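Local coordinates for peptidoglycan glycosyltransferase (Eggerthella lenta, PDB 4MNR), which belongs to the penicillin-binding proteins, pairing a transpeptidase-family domain with a dimerisation-family domain, at residues 330-344 with 357-371. Residues are numbered along the deposited sequence; the frame is centred on the assembly and turned at random.
Sequences AIANDGVIMQPYLVD and ASPTKLMQAVSKTTA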
# COMPACT_ATOMS: atom_id res chain seq x y z
N ALA A 330 -6.94 8.54 2.38
CA ALA A 330 -7.96 9.47 1.87
C ALA A 330 -9.24 9.30 2.66
O ALA A 330 -9.87 10.27 3.06
CB ALA A 330 -8.22 9.22 0.40
N ILE A 331 -9.63 8.06 2.89
CA ILE A 331 -10.86 7.79 3.62
C ILE A 331 -10.72 8.18 5.10
O ILE A 331 -11.64 8.74 5.70
CB ILE A 331 -11.29 6.32 3.45
CG1 ILE A 331 -11.50 6.02 1.95
CG2 ILE A 331 -12.56 6.03 4.24
CD1 ILE A 331 -12.44 7.00 1.25
N ALA A 332 -9.54 7.93 5.67
CA ALA A 332 -9.25 8.26 7.05
C ALA A 332 -9.16 9.77 7.33
O ALA A 332 -9.56 10.24 8.40
CB ALA A 332 -7.96 7.56 7.48
N ASN A 333 -8.65 10.53 6.37
CA ASN A 333 -8.28 11.93 6.58
C ASN A 333 -9.21 12.89 5.86
O ASN A 333 -8.75 13.83 5.21
CB ASN A 333 -6.83 12.14 6.11
CG ASN A 333 -6.22 13.45 6.58
OD1 ASN A 333 -6.42 13.88 7.72
ND2 ASN A 333 -5.46 14.08 5.70
N ASP A 334 -10.52 12.65 5.95
CA ASP A 334 -11.50 13.60 5.43
C ASP A 334 -11.35 13.86 3.93
O ASP A 334 -11.64 14.95 3.44
CB ASP A 334 -11.45 14.93 6.21
CG ASP A 334 -11.76 14.76 7.69
OD1 ASP A 334 -12.55 13.84 8.04
OD2 ASP A 334 -11.22 15.54 8.51
N GLY A 335 -10.87 12.84 3.21
CA GLY A 335 -10.81 12.90 1.76
C GLY A 335 -9.47 13.34 1.21
O GLY A 335 -9.24 13.29 -0.00
N VAL A 336 -8.57 13.76 2.10
CA VAL A 336 -7.30 14.35 1.67
C VAL A 336 -6.18 13.33 1.76
O VAL A 336 -6.00 12.71 2.80
CB VAL A 336 -6.92 15.54 2.55
CG1 VAL A 336 -5.59 16.13 2.11
CG2 VAL A 336 -8.00 16.60 2.49
N ILE A 337 -5.45 13.16 0.67
CA ILE A 337 -4.25 12.35 0.70
C ILE A 337 -3.04 13.24 0.96
O ILE A 337 -2.74 14.13 0.16
CB ILE A 337 -4.05 11.63 -0.64
CG1 ILE A 337 -5.25 10.70 -0.90
CG2 ILE A 337 -2.74 10.86 -0.65
CD1 ILE A 337 -5.19 9.96 -2.25
N MSE A 338 -2.36 13.02 2.08
CA MSE A 338 -1.10 13.71 2.36
C MSE A 338 0.04 13.06 1.58
O MSE A 338 0.00 11.85 1.32
CB MSE A 338 -0.79 13.66 3.86
CG MSE A 338 -1.87 14.26 4.76
SE MSE A 338 -2.19 16.15 4.42
CE MSE A 338 -0.57 16.84 5.27
N GLN A 339 1.04 13.85 1.20
CA GLN A 339 2.21 13.32 0.50
C GLN A 339 2.93 12.30 1.40
O GLN A 339 3.33 12.64 2.51
CB GLN A 339 3.15 14.47 0.14
CG GLN A 339 4.52 14.05 -0.29
CD GLN A 339 4.49 13.31 -1.62
OE1 GLN A 339 3.82 13.73 -2.56
NE2 GLN A 339 5.19 12.19 -1.69
N PRO A 340 3.09 11.05 0.93
CA PRO A 340 3.81 10.07 1.76
C PRO A 340 5.27 10.49 1.94
O PRO A 340 5.88 10.96 0.98
CB PRO A 340 3.74 8.78 0.94
CG PRO A 340 3.41 9.23 -0.46
CD PRO A 340 2.56 10.44 -0.31
N TYR A 341 5.81 10.35 3.14
CA TYR A 341 7.23 10.63 3.33
C TYR A 341 7.87 9.69 4.34
O TYR A 341 7.20 9.13 5.21
CB TYR A 341 7.47 12.09 3.71
CG TYR A 341 7.01 12.52 5.09
CD1 TYR A 341 5.68 12.81 5.33
CD2 TYR A 341 7.91 12.67 6.13
CE1 TYR A 341 5.24 13.22 6.56
CE2 TYR A 341 7.49 13.09 7.38
CZ TYR A 341 6.15 13.37 7.59
OH TYR A 341 5.72 13.79 8.82
N LEU A 342 9.19 9.54 4.20
CA LEU A 342 9.95 8.54 4.92
C LEU A 342 11.07 9.18 5.76
O LEU A 342 11.57 8.56 6.68
CB LEU A 342 10.56 7.59 3.88
CG LEU A 342 10.97 6.17 4.20
CD1 LEU A 342 9.98 5.50 5.14
CD2 LEU A 342 11.06 5.40 2.87
N VAL A 343 11.47 10.41 5.42
CA VAL A 343 12.54 11.08 6.16
C VAL A 343 11.99 12.21 7.00
O VAL A 343 11.40 13.15 6.46
CB VAL A 343 13.66 11.61 5.23
CG1 VAL A 343 14.69 12.45 6.03
CG2 VAL A 343 14.33 10.44 4.54
N ASP A 344 12.18 12.13 8.32
CA ASP A 344 11.66 13.14 9.23
C ASP A 344 12.59 14.32 9.31
O ASP A 344 12.16 15.48 9.39
CB ASP A 344 11.48 12.56 10.63
CG ASP A 344 11.07 13.63 11.65
OD1 ASP A 344 9.88 13.99 11.68
OD2 ASP A 344 11.94 14.10 12.41
N ALA A 357 11.00 17.60 7.82
CA ALA A 357 9.86 17.31 6.95
C ALA A 357 8.69 18.20 7.32
O ALA A 357 8.45 18.47 8.50
CB ALA A 357 9.47 15.85 7.02
N SER A 358 7.99 18.67 6.30
CA SER A 358 6.80 19.48 6.50
C SER A 358 5.66 18.74 5.84
O SER A 358 5.60 18.68 4.61
CB SER A 358 6.98 20.85 5.85
OG SER A 358 5.83 21.66 5.99
N PRO A 359 4.75 18.15 6.63
CA PRO A 359 3.63 17.41 6.05
C PRO A 359 2.82 18.34 5.15
O PRO A 359 2.57 19.51 5.50
CB PRO A 359 2.81 16.98 7.27
CG PRO A 359 3.81 16.97 8.40
CD PRO A 359 4.71 18.13 8.11
N THR A 360 2.42 17.82 4.00
CA THR A 360 1.86 18.65 2.94
C THR A 360 0.81 17.85 2.18
O THR A 360 1.00 16.66 1.92
CB THR A 360 2.95 19.04 1.93
OG1 THR A 360 3.99 19.77 2.60
CG2 THR A 360 2.38 19.88 0.81
N LYS A 361 -0.31 18.50 1.83
CA LYS A 361 -1.32 17.87 0.98
C LYS A 361 -0.77 17.46 -0.38
O LYS A 361 -0.07 18.23 -1.04
CB LYS A 361 -2.51 18.82 0.79
CG LYS A 361 -3.56 18.33 -0.21
CD LYS A 361 -4.87 19.10 -0.08
CE LYS A 361 -4.73 20.54 -0.53
NZ LYS A 361 -6.02 21.26 -0.36
N LEU A 362 -1.11 16.25 -0.81
CA LEU A 362 -0.82 15.82 -2.17
C LEU A 362 -2.04 16.07 -3.04
O LEU A 362 -1.95 16.77 -4.06
CB LEU A 362 -0.42 14.35 -2.20
CG LEU A 362 -0.22 13.78 -3.60
CD1 LEU A 362 0.79 14.58 -4.44
CD2 LEU A 362 0.22 12.34 -3.47
N MSE A 363 -3.18 15.51 -2.66
CA MSE A 363 -4.41 15.74 -3.42
C MSE A 363 -5.67 15.53 -2.59
O MSE A 363 -5.66 14.81 -1.58
CB MSE A 363 -4.43 14.88 -4.70
CG MSE A 363 -4.42 13.41 -4.44
SE MSE A 363 -4.28 12.41 -6.12
CE MSE A 363 -2.40 12.66 -6.49
N GLN A 364 -6.76 16.17 -3.00
CA GLN A 364 -8.07 15.92 -2.40
C GLN A 364 -8.79 14.86 -3.24
O GLN A 364 -9.23 15.16 -4.35
CB GLN A 364 -8.90 17.21 -2.39
CG GLN A 364 -10.28 17.04 -1.75
CD GLN A 364 -10.32 17.51 -0.31
OE1 GLN A 364 -9.65 18.48 0.05
NE2 GLN A 364 -11.10 16.83 0.52
N ALA A 365 -8.91 13.64 -2.73
CA ALA A 365 -9.55 12.57 -3.49
C ALA A 365 -11.06 12.73 -3.58
O ALA A 365 -11.64 12.70 -4.66
CB ALA A 365 -9.20 11.18 -2.92
N VAL A 366 -11.70 12.91 -2.42
CA VAL A 366 -13.15 13.09 -2.34
C VAL A 366 -13.44 14.11 -1.24
O VAL A 366 -12.53 14.51 -0.51
CB VAL A 366 -13.90 11.78 -2.00
CG1 VAL A 366 -13.84 10.78 -3.16
CG2 VAL A 366 -13.36 11.17 -0.71
N SER A 367 -14.69 14.53 -1.12
CA SER A 367 -15.08 15.47 -0.06
C SER A 367 -15.04 14.83 1.32
O SER A 367 -15.07 13.61 1.46
CB SER A 367 -16.48 16.02 -0.30
OG SER A 367 -17.45 15.02 -0.06
N LYS A 368 -14.97 15.68 2.35
CA LYS A 368 -15.02 15.19 3.72
C LYS A 368 -16.30 14.39 3.97
O LYS A 368 -16.27 13.33 4.61
CB LYS A 368 -14.90 16.35 4.72
CG LYS A 368 -14.99 15.89 6.16
CD LYS A 368 -14.76 17.05 7.14
CE LYS A 368 -14.70 16.55 8.58
NZ LYS A 368 -15.88 15.73 8.96
N THR A 369 -17.43 14.88 3.45
CA THR A 369 -18.69 14.16 3.60
C THR A 369 -18.61 12.77 2.96
O THR A 369 -19.05 11.77 3.55
CB THR A 369 -19.86 14.95 3.01
OG1 THR A 369 -20.01 16.18 3.72
CG2 THR A 369 -21.17 14.16 3.11
N THR A 370 -18.06 12.70 1.76
CA THR A 370 -17.95 11.42 1.08
C THR A 370 -17.05 10.46 1.84
O THR A 370 -17.39 9.28 2.03
CB THR A 370 -17.42 11.60 -0.34
OG1 THR A 370 -18.37 12.33 -1.11
CG2 THR A 370 -17.17 10.24 -0.99
N ALA A 371 -15.90 10.96 2.29
CA ALA A 371 -14.95 10.13 3.04
C ALA A 371 -15.63 9.53 4.27
O ALA A 371 -15.45 8.36 4.57
CB ALA A 371 -13.74 10.95 3.47
O HOH W 1 -14.56 12.31 7.08
O HOH W 2 -11.54 17.54 3.40
O HOH W 3 3.27 14.90 3.84
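Two residues of 357-371 meet the Y341 ring obliquely: the A357 methyl, with CB 3.4 Å from Y341 CE2, and the P359 ring, whose CG lies near Y341 OH. Chi1 of 70° places Y341 CG between its backbone N and carbonyl carbon, and from there the ring reaches A357, while Q339 O lies in plane at the ring edge. The Q364 amide crosses V336 obliquely, OE1 lying 3.5 Å from V336 CG2; its NE2 donates almost straight to V366 O (176° at the hydrogen), which fixes the amide's rotation, and also donates to a water that in turn donates to D334 O. V336 and Q364 belong to a two-stranded antiparallel ribbon, strands 336-338 and 361-364, within the transpeptidase-family region, their axes at 157°. The register slips by one because L362 and M363 both face I337, a classic beta bulge: I337 O accepts from L362 N at 2.8 Å and from M363 N at 3.2 Å, both in the carbonyl plane. Beyond the bulge, M338 bends at chi2 and chi3, which lays its CE over the backbone of T360, 3.4 Å from T360 N. At the other end a type I' turn, N333 to V336, brings G335 CA to 3.3 Å from V366 O in a CA-H...O contact. K368 runs alongside D334, its CE 3.5 Å from D334 OD1, whereas the salt bridge from NZ to that oxygen is long, at 3.9 Å.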